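Local coordinates for protein RNA-dependent RNA Polymerase (Bombyx mori cytoplasmic polyhedrosis virus, PDB 6TZ0) that synthesises RNA from an RNA template, serving both transcription and genome replication of a double-stranded RNA virus, at residues K197-A200 with S201-T205; T935-E938 with Q939-K942; V1031-L1034 with P1035-H1039; E313-N316 with R317-L321. All blocks are in the same frame, centred on the assembly; numbering follows the deposited sequence.

The four contacts are local, each made within one continuous run of chain. Interactions 1 and 4 lie toward the N-terminal part of the polymerase, their centres about 33 Å apart; interactions 2 and 3 belong to the C-terminal part, but their centres stand about 61 Å apart. Interaction 1 is buried and mostly apolar, interactions 2 and 4 are partly buried, and interaction 3 is at the surface. Backbone bonding follows place: interaction 4 runs along one helix with four i to i+4 bonds between its two halves, interaction 2 follows a helix end with one weak bond, and interactions 1 and 3 each hold a beta turn in a loop. None shares a helix or strand with another, and their atoms do not touch.

Interaction 1 of 4, residues K197-A200 with S201-T205; sequences KSVA and SILPT
Val-199 and Leu-203 meet where the chain turns between strand 191-194 and helix 206-218, in a buried loop that ends in a type I beta turn, Ile-202 to Thr-205, just before the helix. The apolar contacts carry the meeting of 197-200 with 201-205. CG2 of Val-199 lies 3.8 Å from CG of Leu-203, and the two side chains cross at about a right angle. Leu-203 reaches this place because its CG is turned opposite its own backbone N (chi1 -161°), and its CD1 also packs against Val-199 CG2. Beside this pair, Ala-200 sets its CB 4.2 Å from Leu-203 CB. Phe-183 on strand 183-186 touches Leu-203, and Phe-194 on strand 191-194 touches Val-199, which ties the loop to both strands. Apart from these apolar pairs, Leu-203 CB makes a van der Waals approach to the carbonyl Ala-200 O at 3.5 Å.

The polar contacts anchor the neighbouring groups. Ser-201 is held from outside: its OG bonds to Val-105 O and Phe-107 N, and Gln-137 reaches its backbone carbonyl. ATP seen bound in another structure of this protein contacts Asn-195 and Tyr-184; the side chains of Val-199 and Asn-195 are about 8 Å apart, so this loop lies near that site, which holds no ligand here.

Within 201-205 the turn is pinned at Ile-202 O, which accepts from two groups of one residue. Thr-205 N bonds to Ile-202 O at 3.2 Å, and Thr-205 OG1 donates to the same Ile-202 O at 2.6 Å, in the carbonyl plane.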
# COMPACT_ATOMS: atom_id res chain seq x y z
N LYS A 197 -25.37 31.60 8.58
CA LYS A 197 -24.76 31.66 7.26
C LYS A 197 -23.70 32.75 7.15
O LYS A 197 -22.96 32.77 6.16
CB LYS A 197 -25.82 31.89 6.19
CG LYS A 197 -26.90 30.83 6.13
CD LYS A 197 -26.35 29.49 5.71
CE LYS A 197 -27.48 28.50 5.44
NZ LYS A 197 -28.20 28.11 6.68
N SER A 198 -23.60 33.63 8.13
CA SER A 198 -22.65 34.74 8.05
C SER A 198 -21.26 34.32 8.50
O SER A 198 -20.32 35.11 8.42
CB SER A 198 -23.16 35.91 8.88
OG SER A 198 -23.24 35.56 10.24
N VAL A 199 -21.11 33.08 8.97
CA VAL A 199 -19.84 32.65 9.53
C VAL A 199 -18.93 32.16 8.39
O VAL A 199 -19.38 31.91 7.27
CB VAL A 199 -20.09 31.56 10.59
CG1 VAL A 199 -20.32 30.20 9.96
CG2 VAL A 199 -19.01 31.54 11.65
N ALA A 200 -17.63 32.05 8.68
CA ALA A 200 -16.65 31.69 7.67
C ALA A 200 -16.74 30.21 7.30
O ALA A 200 -17.37 29.41 8.00
CB ALA A 200 -15.24 32.00 8.15
N SER A 201 -16.09 29.86 6.20
CA SER A 201 -16.20 28.50 5.67
C SER A 201 -15.24 27.55 6.36
O SER A 201 -15.59 26.39 6.62
CB SER A 201 -15.93 28.52 4.17
OG SER A 201 -14.62 28.98 3.91
N ILE A 202 -14.03 28.01 6.69
CA ILE A 202 -13.03 27.18 7.35
C ILE A 202 -13.23 27.12 8.85
O ILE A 202 -12.49 26.43 9.56
CB ILE A 202 -11.65 27.73 6.92
CG1 ILE A 202 -10.53 26.70 7.12
CG2 ILE A 202 -11.35 29.01 7.68
CD1 ILE A 202 -10.71 25.42 6.36
N LEU A 203 -14.26 27.80 9.35
CA LEU A 203 -14.48 27.91 10.79
C LEU A 203 -14.81 26.61 11.53
O LEU A 203 -14.44 26.52 12.72
CB LEU A 203 -15.55 28.99 11.00
CG LEU A 203 -15.80 29.72 12.32
CD1 LEU A 203 -16.73 28.98 13.23
CD2 LEU A 203 -14.48 30.00 13.02
N PRO A 204 -15.46 25.58 10.95
CA PRO A 204 -15.59 24.32 11.72
C PRO A 204 -14.31 23.52 11.93
O PRO A 204 -14.35 22.52 12.66
CB PRO A 204 -16.62 23.53 10.91
CG PRO A 204 -17.42 24.53 10.27
CD PRO A 204 -16.50 25.62 9.90
N THR A 205 -13.19 23.88 11.30
CA THR A 205 -11.95 23.18 11.60
C THR A 205 -11.26 23.76 12.83
O THR A 205 -10.39 23.13 13.43
CB THR A 205 -11.01 23.23 10.40
OG1 THR A 205 -10.71 24.59 10.09
CG2 THR A 205 -11.65 22.57 9.20

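Interaction 2 of 4, residues T935-E938 with Q939-K942; sequences TSLE and QLGK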
# COMPACT_ATOMS: atom_id res chain seq x y z
N THR A 935 -13.52 -25.16 -2.32
CA THR A 935 -12.97 -26.37 -2.91
C THR A 935 -12.21 -26.06 -4.20
O THR A 935 -11.15 -26.64 -4.46
CB THR A 935 -14.10 -27.36 -3.17
OG1 THR A 935 -14.81 -27.61 -1.95
CG2 THR A 935 -13.57 -28.68 -3.69
N SER A 936 -12.73 -25.14 -5.01
CA SER A 936 -12.02 -24.74 -6.21
C SER A 936 -10.78 -23.92 -5.89
O SER A 936 -9.79 -23.99 -6.63
CB SER A 936 -12.94 -23.96 -7.14
OG SER A 936 -13.29 -22.72 -6.56
N LEU A 937 -10.80 -23.15 -4.81
CA LEU A 937 -9.64 -22.36 -4.44
C LEU A 937 -8.51 -23.22 -3.90
O LEU A 937 -7.34 -22.89 -4.10
CB LEU A 937 -10.05 -21.30 -3.42
CG LEU A 937 -8.99 -20.34 -2.88
CD1 LEU A 937 -8.33 -19.59 -4.02
CD2 LEU A 937 -9.64 -19.38 -1.93
N GLU A 938 -8.84 -24.34 -3.24
CA GLU A 938 -7.80 -25.24 -2.72
C GLU A 938 -6.99 -25.93 -3.81
O GLU A 938 -5.95 -26.52 -3.49
CB GLU A 938 -8.42 -26.32 -1.84
CG GLU A 938 -8.95 -25.83 -0.54
CD GLU A 938 -9.53 -26.95 0.29
OE1 GLU A 938 -9.60 -28.09 -0.22
OE2 GLU A 938 -9.93 -26.69 1.44
N GLN A 939 -7.43 -25.90 -5.06
CA GLN A 939 -6.75 -26.63 -6.12
C GLN A 939 -5.69 -25.80 -6.82
O GLN A 939 -5.37 -26.09 -7.98
CB GLN A 939 -7.77 -27.13 -7.15
CG GLN A 939 -8.91 -27.92 -6.55
CD GLN A 939 -8.43 -28.97 -5.59
OE1 GLN A 939 -8.71 -28.92 -4.40
NE2 GLN A 939 -7.68 -29.93 -6.10
N LEU A 940 -5.15 -24.78 -6.17
CA LEU A 940 -4.26 -23.84 -6.85
C LEU A 940 -2.82 -23.88 -6.38
O LEU A 940 -1.96 -23.33 -7.05
CB LEU A 940 -4.78 -22.41 -6.71
CG LEU A 940 -6.13 -22.10 -7.36
CD1 LEU A 940 -6.45 -20.63 -7.20
CD2 LEU A 940 -6.16 -22.51 -8.81
N GLY A 941 -2.53 -24.51 -5.24
CA GLY A 941 -1.16 -24.70 -4.82
C GLY A 941 -1.07 -25.50 -3.54
O GLY A 941 -1.90 -25.29 -2.65
N LYS A 942 -0.09 -26.40 -3.44
CA LYS A 942 0.10 -27.34 -2.32
C LYS A 942 -1.16 -28.18 -2.09
O LYS A 942 -1.88 -28.03 -1.11
CB LYS A 942 0.53 -26.62 -1.04
CG LYS A 942 1.94 -26.06 -1.07
CD LYS A 942 2.98 -27.16 -1.03
CE LYS A 942 4.37 -26.57 -0.92
NZ LYS A 942 5.44 -27.61 -0.91
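Gln-939 points CG opposite its own carbonyl carbon (chi1 -53°) and then bends at chi2 (-48°), which folds the side chain back over the preceding turn toward Thr-935. CG of Gln-939 thus rests 3.3 Å from Thr-935 O, and the amide end lies alongside Glu-938, with Gln-939 OE1 3.7 Å from Glu-938 CB. Leu-937 takes a different course: CG trans to N (chi1 180°) swings its tip round to Leu-940. Their CD1 atoms are 3.8 Å apart, and the two side chains cross at about a right angle. CG of Leu-940 also sits 3.6 Å from Leu-937 O.

The contact lies where helix 927-937 runs into the loop that leads to helix 945-958. Here the regular bonding gives way to a shorter step: Gln-939 N donates to Ser-936 O at 3.4 Å, a weak i to i+3 bond. The apolar pair is pressed into the surrounding fold, Leu-937 against Ile-450 and Ala-454 of helix 449-455 and against Leu-973 and Ile-977 of helix 973-979, and Leu-940 against Leu-418. Toward the neighbouring chain, Viral structural protein 4, Thr-935 and Gln-939 both pack on its Ile-68, and Ser-936 OG, which bonds to Leu-933 O, also bonds to Asn-64 of that chain. Glu-938 runs out extended beyond CG, and its OE2 makes a salt bridge with Arg-950 NH1 on helix 945-958.

Interaction 3 of 4, residues V1031-L1034 with P1035-H1039; sequences VDLL and PHAKH
Leu-1034 and His-1036 lie side by side and point the same way, with CB of the leucine over one face of the imidazole. This CB of Leu-1034 is 3.7 Å from the His-1036 ring centroid and stands 18° off its normal, a CH-pi contact displaced toward the rim; Leu-1034 CG approaches His-1036 NE2 at 3.4 Å. The histidine gets there through its first torsion: CG sits between the backbone N and the carbonyl carbon (chi1 55°), which turns the ring back toward the leucine. From the rest of the fold, the ring of Phe-1059 on helix 1054-1062 meets that of the histidine, and Val-278 of strand 278-285 also touches His-1036.

Leu-1033 meets Ala-1037 instead. Its CG is turned opposite the carbonyl carbon, and CD2 of Leu-1033 reaches the methyl CB of Ala-1037 at 3.8 Å; Ala-1037 is buried, and its methyl also touches Ala-1060. The ring of Pro-1035 lies across Leu-1034, with Leu-1034 CB 3.6 Å from Pro-1035 CD.

A backbone bond closes the turn. Ala-1037 N donates to Leu-1034 O at 3.1 Å, with an N-H...O angle of 161°, although the donor stands well above the carbonyl plane instead of on a lone pair. With Pro-1035 and His-1036 at its two central positions, both in right-handed helical backbone conformations, this i to i+3 closure is a type I beta turn, placed in the surface loop between strand 1029-1030 and helix 1054-1062.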
# COMPACT_ATOMS: atom_id res chain seq x y z
N VAL A 1031 16.95 2.48 48.54
CA VAL A 1031 17.60 1.65 47.54
C VAL A 1031 18.65 2.47 46.80
O VAL A 1031 18.62 3.70 46.76
CB VAL A 1031 16.58 1.05 46.56
CG1 VAL A 1031 15.62 0.15 47.29
CG2 VAL A 1031 15.83 2.15 45.84
N ASP A 1032 19.62 1.76 46.23
CA ASP A 1032 20.60 2.42 45.38
C ASP A 1032 20.06 2.58 43.97
O ASP A 1032 19.28 1.76 43.47
CB ASP A 1032 21.91 1.64 45.36
CG ASP A 1032 21.73 0.17 45.05
OD1 ASP A 1032 20.57 -0.30 45.02
OD2 ASP A 1032 22.74 -0.51 44.82
N LEU A 1033 20.47 3.66 43.33
CA LEU A 1033 20.06 3.95 41.97
C LEU A 1033 21.02 3.26 41.01
O LEU A 1033 22.14 2.89 41.38
CB LEU A 1033 20.03 5.46 41.73
CG LEU A 1033 18.83 6.32 42.17
CD1 LEU A 1033 18.67 6.43 43.67
CD2 LEU A 1033 18.97 7.71 41.60
N LEU A 1034 20.57 3.07 39.77
CA LEU A 1034 21.45 2.56 38.73
C LEU A 1034 22.54 3.58 38.43
O LEU A 1034 22.34 4.78 38.62
CB LEU A 1034 20.66 2.26 37.45
CG LEU A 1034 20.05 0.88 37.19
CD1 LEU A 1034 21.13 -0.18 37.16
CD2 LEU A 1034 19.01 0.49 38.18
N PRO A 1035 23.72 3.14 37.99
CA PRO A 1035 24.78 4.10 37.65
C PRO A 1035 24.47 4.97 36.44
O PRO A 1035 25.08 6.04 36.32
CB PRO A 1035 26.00 3.21 37.41
CG PRO A 1035 25.45 1.85 37.14
CD PRO A 1035 24.23 1.75 37.98
N HIS A 1036 23.53 4.59 35.58
CA HIS A 1036 23.12 5.50 34.51
C HIS A 1036 22.13 6.56 34.96
O HIS A 1036 21.66 7.32 34.11
CB HIS A 1036 22.54 4.74 33.32
CG HIS A 1036 21.40 3.83 33.66
ND1 HIS A 1036 20.14 4.30 33.98
CD2 HIS A 1036 21.30 2.48 33.64
CE1 HIS A 1036 19.34 3.28 34.21
NE2 HIS A 1036 20.01 2.16 34.00
N ALA A 1037 21.79 6.62 36.25
CA ALA A 1037 20.98 7.72 36.74
C ALA A 1037 21.74 9.03 36.70
O ALA A 1037 21.14 10.10 36.55
CB ALA A 1037 20.51 7.44 38.16
N LYS A 1038 23.06 8.98 36.83
CA LYS A 1038 23.86 10.19 36.74
C LYS A 1038 24.16 10.56 35.29
O LYS A 1038 24.37 11.74 35.00
CB LYS A 1038 25.15 10.00 37.54
CG LYS A 1038 25.86 11.28 37.95
CD LYS A 1038 27.00 11.65 37.04
CE LYS A 1038 27.76 12.82 37.62
NZ LYS A 1038 26.93 14.05 37.67
N HIS A 1039 24.14 9.59 34.38
CA HIS A 1039 24.45 9.88 33.00
C HIS A 1039 23.27 10.47 32.24
O HIS A 1039 23.47 11.05 31.18
CB HIS A 1039 24.95 8.62 32.28
CG HIS A 1039 26.10 7.96 32.95
ND1 HIS A 1039 27.28 8.61 33.22
CD2 HIS A 1039 26.28 6.68 33.35
CE1 HIS A 1039 28.12 7.78 33.80
NE2 HIS A 1039 27.54 6.59 33.89

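Interaction 4 of 4, residues E313-N316 with R317-L321; sequences EYIN and RALRL
Ile-315 and Leu-319 are one turn apart on the last turns of alpha helix 309-320, whose backbone ladder joins 313-316 to 317-321. Four i to i+4 bonds cross between these halves, at N to O distances of 2.9 to 3.0 Å: Arg-317 N to Glu-313 O, Ala-318 N to Tyr-314 O, Leu-319 N to Ile-315 O, and Arg-320 N to Asn-316 O. The last is the least straight, with an N-H...O angle of 136° against 149 to 156° for the others. Leu-321 N continues the ladder to Arg-317 O, though Leu-321 is the first residue to leave helical geometry.

On the side-chain level Ile-315 CG2 lies 4.0 Å from Leu-319 CD2, the two chains running side by side. The same CD2 of Leu-319 also comes 3.3 Å from Ile-315 O. Both leucine and isoleucine are packed on Trp-256, and Tyr-314, on another side, packs on helix 325-339 and bonds through OH to Glu-226.

Arg-317 is fully extended from CG to NE, a shape that carries its guanidinium away from the backbone; Leu-321 CD1 covers one face, 3.7 Å above the plane and over its centre. Arg-317 NE has a long, weak ion pair with Asp-59. The chemistry of the contact is thus divided: backbone bonds supply the axial hold, apolar groups face neighbouring parts of the fold, and charged side chains such as Glu-313 and Arg-320 sit on the exposed side.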
# COMPACT_ATOMS: atom_id res chain seq x y z
N GLU A 313 9.38 36.18 15.43
CA GLU A 313 10.01 36.77 16.61
C GLU A 313 10.14 35.74 17.72
O GLU A 313 11.12 35.76 18.48
CB GLU A 313 9.21 37.99 17.05
CG GLU A 313 9.85 38.82 18.15
CD GLU A 313 9.08 40.10 18.42
OE1 GLU A 313 8.03 40.32 17.79
OE2 GLU A 313 9.54 40.90 19.27
N TYR A 314 9.19 34.80 17.81
CA TYR A 314 9.32 33.69 18.74
C TYR A 314 10.49 32.78 18.36
O TYR A 314 11.20 32.29 19.25
CB TYR A 314 8.02 32.88 18.78
CG TYR A 314 8.06 31.73 19.76
CD1 TYR A 314 7.96 31.94 21.12
CD2 TYR A 314 8.20 30.42 19.31
CE1 TYR A 314 7.99 30.90 22.01
CE2 TYR A 314 8.24 29.37 20.19
CZ TYR A 314 8.13 29.61 21.54
OH TYR A 314 8.17 28.57 22.43
N ILE A 315 10.70 32.55 17.07
CA ILE A 315 11.83 31.72 16.63
C ILE A 315 13.16 32.42 16.92
O ILE A 315 14.11 31.77 17.36
CB ILE A 315 11.67 31.35 15.15
CG1 ILE A 315 10.50 30.38 14.97
CG2 ILE A 315 12.93 30.74 14.57
CD1 ILE A 315 10.14 30.14 13.55
N ASN A 316 13.24 33.74 16.73
CA ASN A 316 14.48 34.44 17.05
C ASN A 316 14.73 34.47 18.55
O ASN A 316 15.88 34.40 19.00
CB ASN A 316 14.46 35.85 16.47
CG ASN A 316 14.47 35.86 14.97
OD1 ASN A 316 15.09 35.01 14.34
ND2 ASN A 316 13.80 36.83 14.38
N ARG A 317 13.65 34.54 19.34
CA ARG A 317 13.73 34.38 20.79
C ARG A 317 14.28 33.02 21.17
O ARG A 317 15.10 32.90 22.10
CB ARG A 317 12.34 34.58 21.38
CG ARG A 317 12.26 34.51 22.87
CD ARG A 317 10.84 34.76 23.33
NE ARG A 317 10.73 34.68 24.78
CZ ARG A 317 10.95 35.70 25.59
NH1 ARG A 317 10.85 35.55 26.90
NH2 ARG A 317 11.30 36.88 25.10
N ALA A 318 13.85 31.96 20.48
CA ALA A 318 14.36 30.62 20.74
C ALA A 318 15.81 30.48 20.30
O ALA A 318 16.58 29.72 20.91
CB ALA A 318 13.49 29.58 20.04
N LEU A 319 16.20 31.17 19.23
CA LEU A 319 17.59 31.20 18.80
C LEU A 319 18.49 31.86 19.84
O LEU A 319 19.63 31.44 20.03
CB LEU A 319 17.72 31.94 17.47
CG LEU A 319 17.78 31.21 16.12
CD1 LEU A 319 19.08 30.46 16.06
CD2 LEU A 319 16.63 30.26 15.90
N ARG A 320 17.98 32.89 20.52
CA ARG A 320 18.85 33.63 21.43
C ARG A 320 18.86 33.04 22.83
O ARG A 320 19.93 32.86 23.42
CB ARG A 320 18.44 35.09 21.47
CG ARG A 320 18.64 35.79 20.15
CD ARG A 320 20.11 35.90 19.84
NE ARG A 320 20.37 36.67 18.63
CZ ARG A 320 21.58 36.88 18.13
NH1 ARG A 320 21.73 37.58 17.02
NH2 ARG A 320 22.64 36.38 18.74
N LEU A 321 17.70 32.72 23.39
CA LEU A 321 17.58 32.45 24.82
C LEU A 321 17.78 30.98 25.18
O LEU A 321 17.43 30.58 26.29
CB LEU A 321 16.22 32.92 25.33
CG LEU A 321 15.96 34.42 25.33
CD1 LEU A 321 14.55 34.70 25.80
CD2 LEU A 321 16.96 35.13 26.20